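Local coordinates for oxysterol-binding protein homolog 1 (Saccharomyces cerevisiae, PDB 5H28), which carries sterols and other lipids between membranes, its ankyrin-repeat domain, the piece described here, targeting it to the nucleus-vacuole junction by binding NVJ1, at residues I244-K247 with K248-E251; S119-A123 with I124-K128; T188-H191 with E192-K196. One frame throughout, in Å; residues are numbered along the deposited sequence.

Contact 1 (I244-K247 with K248-E251)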
# COMPACT_ATOMS: atom_id res chain seq x y z
N ILE A 244 -18.39 11.22 28.82
CA ILE A 244 -19.25 10.06 28.95
C ILE A 244 -19.37 9.37 27.59
O ILE A 244 -19.29 8.15 27.51
CB ILE A 244 -20.66 10.47 29.45
CG1 ILE A 244 -20.56 10.97 30.90
CG2 ILE A 244 -21.61 9.29 29.36
CD1 ILE A 244 -21.86 11.53 31.44
N GLU A 245 -19.53 10.16 26.54
CA GLU A 245 -19.65 9.62 25.19
C GLU A 245 -18.38 8.85 24.83
O GLU A 245 -18.44 7.75 24.28
CB GLU A 245 -19.85 10.76 24.17
CG GLU A 245 -20.18 10.28 22.76
CD GLU A 245 -20.22 11.40 21.73
OE1 GLU A 245 -20.52 12.55 22.11
OE2 GLU A 245 -19.97 11.12 20.54
N LEU A 246 -17.24 9.44 25.15
CA LEU A 246 -15.95 8.83 24.85
C LEU A 246 -15.76 7.52 25.61
O LEU A 246 -15.26 6.53 25.06
CB LEU A 246 -14.84 9.82 25.20
CG LEU A 246 -13.43 9.52 24.68
CD1 LEU A 246 -13.48 9.28 23.18
CD2 LEU A 246 -12.51 10.68 25.01
N LYS A 247 -16.15 7.51 26.88
CA LYS A 247 -16.03 6.30 27.70
C LYS A 247 -16.91 5.21 27.12
O LYS A 247 -16.48 4.06 26.98
CB LYS A 247 -16.44 6.61 29.15
CG LYS A 247 -16.31 5.43 30.10
CD LYS A 247 -16.66 5.83 31.52
CE LYS A 247 -16.47 4.67 32.49
NZ LYS A 247 -16.77 5.07 33.90
N LYS A 248 -18.15 5.56 26.79
CA LYS A 248 -19.10 4.61 26.22
C LYS A 248 -18.59 4.05 24.89
O LYS A 248 -18.73 2.86 24.62
CB LYS A 248 -20.46 5.27 26.02
CG LYS A 248 -21.17 5.60 27.32
CD LYS A 248 -21.55 4.33 28.07
CE LYS A 248 -22.17 4.62 29.42
NZ LYS A 248 -21.20 5.28 30.34
N LEU A 249 -18.01 4.92 24.07
CA LEU A 249 -17.48 4.52 22.77
C LEU A 249 -16.37 3.48 22.93
O LEU A 249 -16.37 2.44 22.27
CB LEU A 249 -16.92 5.73 22.02
CG LEU A 249 -16.06 5.42 20.79
CD1 LEU A 249 -16.91 4.74 19.72
CD2 LEU A 249 -15.46 6.71 20.25
N LEU A 250 -15.42 3.77 23.81
CA LEU A 250 -14.31 2.86 24.03
C LEU A 250 -14.74 1.55 24.69
O LEU A 250 -14.16 0.50 24.42
CB LEU A 250 -13.21 3.55 24.84
CG LEU A 250 -12.58 4.72 24.07
CD1 LEU A 250 -11.68 5.52 24.98
CD2 LEU A 250 -11.80 4.18 22.88
N GLU A 251 -15.75 1.60 25.56
CA GLU A 251 -16.22 0.39 26.21
C GLU A 251 -16.87 -0.52 25.17
O GLU A 251 -16.66 -1.73 25.17
CB GLU A 251 -17.21 0.73 27.33
CG GLU A 251 -16.53 1.30 28.56
CD GLU A 251 -17.50 1.81 29.61
OE1 GLU A 251 -17.04 2.14 30.72
OE2 GLU A 251 -18.72 1.87 29.33
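The E251 carboxylate has K247 to one side of its plane. The backbone O of K247 lies there, 3.6 Å from E251 CD, and K247 CG stands over the same side. Farther out, K247 CE comes to 3.1 Å from E251 OE1. The aliphatic chain of K247 thus passes obliquely over one face of the carboxylate. With CG anti to the backbone N (chi1 -178°) and every later torsion extended, K247 runs straight past the acid. Its NZ ends 4.3 Å from E251 OE1, too far for a salt bridge, though the opposite charges probably still attract. An alanine in place of E251 would probably leave the K247 chain without its flanking carboxylate and its ammonium without this nearby negative charge. E245 points its CB away from residues 248-251, and its carboxylate forms a salt bridge with R203.

I244 and K248 run alongside each other in the same direction. K248 CG rests 3.2 Å from I244 O. The chain then bends at chi2 and chi4, which brings NZ past I244 CG2. This NZ also makes a weak hydrogen bond to N232. The leucines meet more loosely: L246 CD1 is 4.4 Å from L249 CD2, and L246 CG approaches L250 CD1 just as closely.

Beneath the side chains are four regular alpha-helical bonds. K248 N, L249 N, L250 N and E251 N donate to the carbonyl oxygens of I244, E245, L246 and K247. The bond from L250 N to L246 O measures 3.0 Å.

The segment is part of helix 241-256. L246 and L249 lean on C202 of helix 199-207, and L246 and L250 pack against V194 of helix 189-196. I244 and K247 face the loop that carries N232, T234 and N237.

Contact 2 (S119-A123 with I124-K128)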
# COMPACT_ATOMS: atom_id res chain seq x y z
N SER A 119 5.65 -18.51 -2.02
CA SER A 119 6.61 -19.02 -1.04
C SER A 119 6.68 -18.10 0.18
O SER A 119 7.55 -18.26 1.04
CB SER A 119 8.00 -19.17 -1.66
OG SER A 119 8.07 -20.33 -2.48
N HIS A 120 5.77 -17.13 0.23
CA HIS A 120 5.67 -16.18 1.33
C HIS A 120 6.85 -15.21 1.40
O HIS A 120 7.22 -14.73 2.48
CB HIS A 120 5.51 -16.93 2.66
CG HIS A 120 4.44 -17.98 2.62
ND1 HIS A 120 4.71 -19.33 2.62
CD2 HIS A 120 3.09 -17.86 2.54
CE1 HIS A 120 3.58 -20.00 2.54
NE2 HIS A 120 2.58 -19.14 2.49
N LEU A 121 7.43 -14.90 0.25
CA LEU A 121 8.57 -14.00 0.18
C LEU A 121 8.25 -12.64 -0.42
O LEU A 121 7.46 -12.53 -1.35
CB LEU A 121 9.69 -14.64 -0.64
CG LEU A 121 10.29 -15.94 -0.11
CD1 LEU A 121 11.17 -16.58 -1.17
CD2 LEU A 121 11.08 -15.64 1.15
N GLN A 122 8.90 -11.61 0.13
CA GLN A 122 8.75 -10.26 -0.40
C GLN A 122 9.86 -10.13 -1.43
O GLN A 122 10.82 -10.89 -1.42
CB GLN A 122 8.96 -9.22 0.70
CG GLN A 122 7.75 -9.01 1.59
CD GLN A 122 7.97 -7.93 2.63
OE1 GLN A 122 8.63 -6.92 2.36
NE2 GLN A 122 7.41 -8.13 3.82
N ALA A 123 9.73 -9.15 -2.33
CA ALA A 123 10.72 -8.95 -3.37
C ALA A 123 12.14 -8.79 -2.83
O ALA A 123 13.08 -9.34 -3.39
CB ALA A 123 10.35 -7.74 -4.22
N ILE A 124 12.29 -8.06 -1.73
CA ILE A 124 13.63 -7.85 -1.17
C ILE A 124 14.32 -9.16 -0.81
O ILE A 124 15.55 -9.26 -0.89
CB ILE A 124 13.59 -6.91 0.06
CG1 ILE A 124 15.01 -6.63 0.54
CG2 ILE A 124 12.73 -7.52 1.17
CD1 ILE A 124 15.10 -5.58 1.63
N GLU A 125 13.54 -10.16 -0.43
CA GLU A 125 14.09 -11.46 -0.06
C GLU A 125 14.50 -12.29 -1.27
O GLU A 125 15.08 -13.36 -1.12
CB GLU A 125 13.08 -12.25 0.76
CG GLU A 125 12.58 -11.53 1.99
CD GLU A 125 11.53 -12.33 2.72
OE1 GLU A 125 11.89 -13.27 3.47
OE2 GLU A 125 10.33 -12.04 2.53
N MET A 126 14.19 -11.80 -2.47
CA MET A 126 14.55 -12.51 -3.70
C MET A 126 15.96 -12.14 -4.13
O MET A 126 16.55 -12.81 -4.98
CB MET A 126 13.58 -12.14 -4.83
CG MET A 126 12.11 -12.44 -4.57
SD MET A 126 11.73 -14.21 -4.55
CE MET A 126 11.77 -14.60 -6.31
N CYS A 127 16.50 -11.08 -3.55
CA CYS A 127 17.84 -10.61 -3.91
C CYS A 127 18.98 -11.55 -3.56
O CYS A 127 19.09 -12.02 -2.42
CB CYS A 127 18.14 -9.26 -3.26
SG CYS A 127 17.13 -7.88 -3.79
N LYS A 128 19.84 -11.80 -4.54
CA LYS A 128 21.03 -12.61 -4.34
C LYS A 128 22.11 -11.56 -4.10
O LYS A 128 23.06 -11.77 -3.34
CB LYS A 128 21.34 -13.43 -5.59
CG LYS A 128 22.50 -14.40 -5.44
CD LYS A 128 22.74 -15.16 -6.73
CE LYS A 128 23.88 -16.16 -6.59
NZ LYS A 128 23.60 -17.15 -5.52
O HOH W 1 8.10 -12.42 3.70
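E125 OE2 is held by two donors. Q122 N reaches it at 2.8 Å in a nearly straight bond (171°), coming from above the carboxylate plane. A water donates to it as well, over a short 2.5 Å, and bridges to H120 O. The E125 chain can fold back to Q122 because CG lies beside its own backbone N (chi1 -56°) and the chain then runs extended. L121 CD2 sits 3.4 Å from E125 OE1, so a methyl flanks the second oxygen.

The backbone closes two successive turns. E125 N donates to Q122 O at 3.0 Å, and M126 N donates to A123 O at 2.9 Å. Both donors stand above the carbonyl planes. M126 SD touches L121 CD1, the two side chains crossing at about a right angle. Q122 OE1 accepts a hydrogen bond from R140 of helix 130-156, while A123 packs on L90 and H91.

E125 OE2 accepting from the N-H of Q122, three residues earlier, resembles one half of a capping box, here on a short helical turn. The amide and water donors would probably favour a charged carboxylate and fix its rotation on this surface loop.

Contact 3 (T188-H191 with E192-K196)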
# COMPACT_ATOMS: atom_id res chain seq x y z
N THR A 188 0.69 7.04 19.94
CA THR A 188 -0.24 6.22 19.18
C THR A 188 -1.46 7.11 18.91
O THR A 188 -1.99 7.76 19.81
CB THR A 188 -0.59 4.96 19.97
OG1 THR A 188 0.61 4.24 20.25
CG2 THR A 188 -1.53 4.06 19.18
N VAL A 189 -1.92 7.11 17.66
CA VAL A 189 -2.99 8.00 17.24
C VAL A 189 -4.32 7.96 17.99
O VAL A 189 -4.84 9.02 18.35
CB VAL A 189 -3.21 7.87 15.71
CG1 VAL A 189 -3.83 6.54 15.36
CG2 VAL A 189 -4.07 9.03 15.22
N LEU A 190 -4.88 6.79 18.25
CA LEU A 190 -6.15 6.74 18.97
C LEU A 190 -6.01 7.42 20.33
O LEU A 190 -6.83 8.26 20.70
CB LEU A 190 -6.64 5.30 19.14
CG LEU A 190 -7.95 5.13 19.92
CD1 LEU A 190 -9.03 6.04 19.33
CD2 LEU A 190 -8.39 3.66 19.88
N HIS A 191 -4.96 7.06 21.06
CA HIS A 191 -4.72 7.64 22.38
C HIS A 191 -4.66 9.17 22.32
O HIS A 191 -5.24 9.85 23.16
CB HIS A 191 -3.41 7.10 22.95
CG HIS A 191 -3.35 5.61 23.01
ND1 HIS A 191 -3.43 4.82 21.88
CD2 HIS A 191 -3.23 4.76 24.06
CE1 HIS A 191 -3.36 3.55 22.23
NE2 HIS A 191 -3.24 3.48 23.54
N GLU A 192 -3.97 9.69 21.31
CA GLU A 192 -3.85 11.13 21.18
C GLU A 192 -5.19 11.81 20.97
O GLU A 192 -5.43 12.88 21.50
CB GLU A 192 -2.89 11.49 20.04
CG GLU A 192 -1.46 11.06 20.32
CD GLU A 192 -0.99 11.49 21.70
OE1 GLU A 192 -1.00 12.71 21.97
OE2 GLU A 192 -0.62 10.62 22.51
N PHE A 193 -6.09 11.19 20.21
CA PHE A 193 -7.39 11.81 19.99
C PHE A 193 -8.35 11.61 21.15
O PHE A 193 -9.31 12.35 21.30
CB PHE A 193 -7.98 11.36 18.66
CG PHE A 193 -7.39 12.11 17.49
CD1 PHE A 193 -7.83 13.40 17.20
CD2 PHE A 193 -6.35 11.57 16.75
CE1 PHE A 193 -7.23 14.14 16.18
CE2 PHE A 193 -5.74 12.30 15.73
CZ PHE A 193 -6.18 13.59 15.45
N VAL A 194 -8.07 10.62 21.99
CA VAL A 194 -8.90 10.42 23.18
C VAL A 194 -8.55 11.60 24.10
O VAL A 194 -9.44 12.24 24.68
CB VAL A 194 -8.56 9.08 23.88
CG1 VAL A 194 -9.17 9.05 25.27
CG2 VAL A 194 -9.12 7.92 23.06
N LYS A 195 -7.26 11.90 24.21
CA LYS A 195 -6.81 13.02 25.03
C LYS A 195 -7.30 14.36 24.47
O LYS A 195 -7.59 15.29 25.23
CB LYS A 195 -5.28 13.02 25.15
CG LYS A 195 -4.76 11.85 25.99
CD LYS A 195 -3.25 11.84 26.13
CE LYS A 195 -2.56 11.41 24.84
NZ LYS A 195 -1.09 11.23 25.05
N LYS A 196 -7.43 14.44 23.14
CA LYS A 196 -7.89 15.66 22.48
C LYS A 196 -9.41 15.79 22.65
O LYS A 196 -9.97 16.87 22.51
CB LYS A 196 -7.53 15.62 20.99
CG LYS A 196 -7.59 16.97 20.27
CD LYS A 196 -7.13 16.83 18.82
CE LYS A 196 -6.90 18.18 18.15
NZ LYS A 196 -8.13 19.01 18.06
O HOH W 2 0.07 7.86 22.67
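Backbone hydrogen bonds tie T188-H191 to E192-K196 and begin the helix. E192 N donates to T188 O, F193 N to V189 O, V194 N to L190 O and K195 N to H191 O, all at 3.0 to 3.1 Å. The first three donors lie nearly along the C=O axis. V194 N also makes a weak second bond to H191 O. T188 is the N-cap residue, but its side chain makes no capping bond.

Two apolar pairs also cross the contact. V189 CG2 meets the F193 ring at its edge, in the ring plane, 3.7 Å from CE2. V189 has CG1 between its backbone N and carbonyl carbon (chi1 70°), which sets CG2 on the side of the ring. F193 CD2 also comes within 3.4 Å of V189 O. In the second pair, L190 CD1 is 4.2 Å from V194 CG2, one turn on. V189 and F193 both press on L205 of helix 199-207, and V194 faces L246 and L250 of helix 241-256.

Charged groups gather on the outer side. K195 NZ forms a salt bridge with E192 OE2 at 2.7 Å, arriving on the syn side of the carboxylate. The bend of K195 at chi3 (-73°) carries its chain over H191 O, with CE 3.5 Å from that oxygen. A water accepts from T188 N and lies 2.8 Å from E192 OE2. The negative E192 near the helix start probably suits the helix dipole.

The H191 ring donates from NE2 to K214 O, and D216, P222 and L225 touch the side chain. T188-V189-L190-H191 is a variant of the Thr-Pro-Leu-His motif that opens the first helix of an ankyrin repeat, here within the predicted third repeat.

In the fold
Along the chain the order is contact 2, contact 3, contact 1. Contact 2 lies in the loop between helices 99-106 and 130-156. Contacts 3 and 1 belong to helices 189-196 and 241-256. These two have centres about 13 Å apart and touch: L246 CD2 is 3.5 Å from V194 O. Contact 2 is on the opposite side of the chain's centre from contact 1, their centres about 44 Å apart; the centres of contacts 2 and 3 are about 36 Å apart. Helix 130-156 spans the gap. C127 packs near its start, and V189 packs on F151 and F155 near its end. The contacts thus lie in two parts of an elongated ankyrin domain built of helices and loops, without strands.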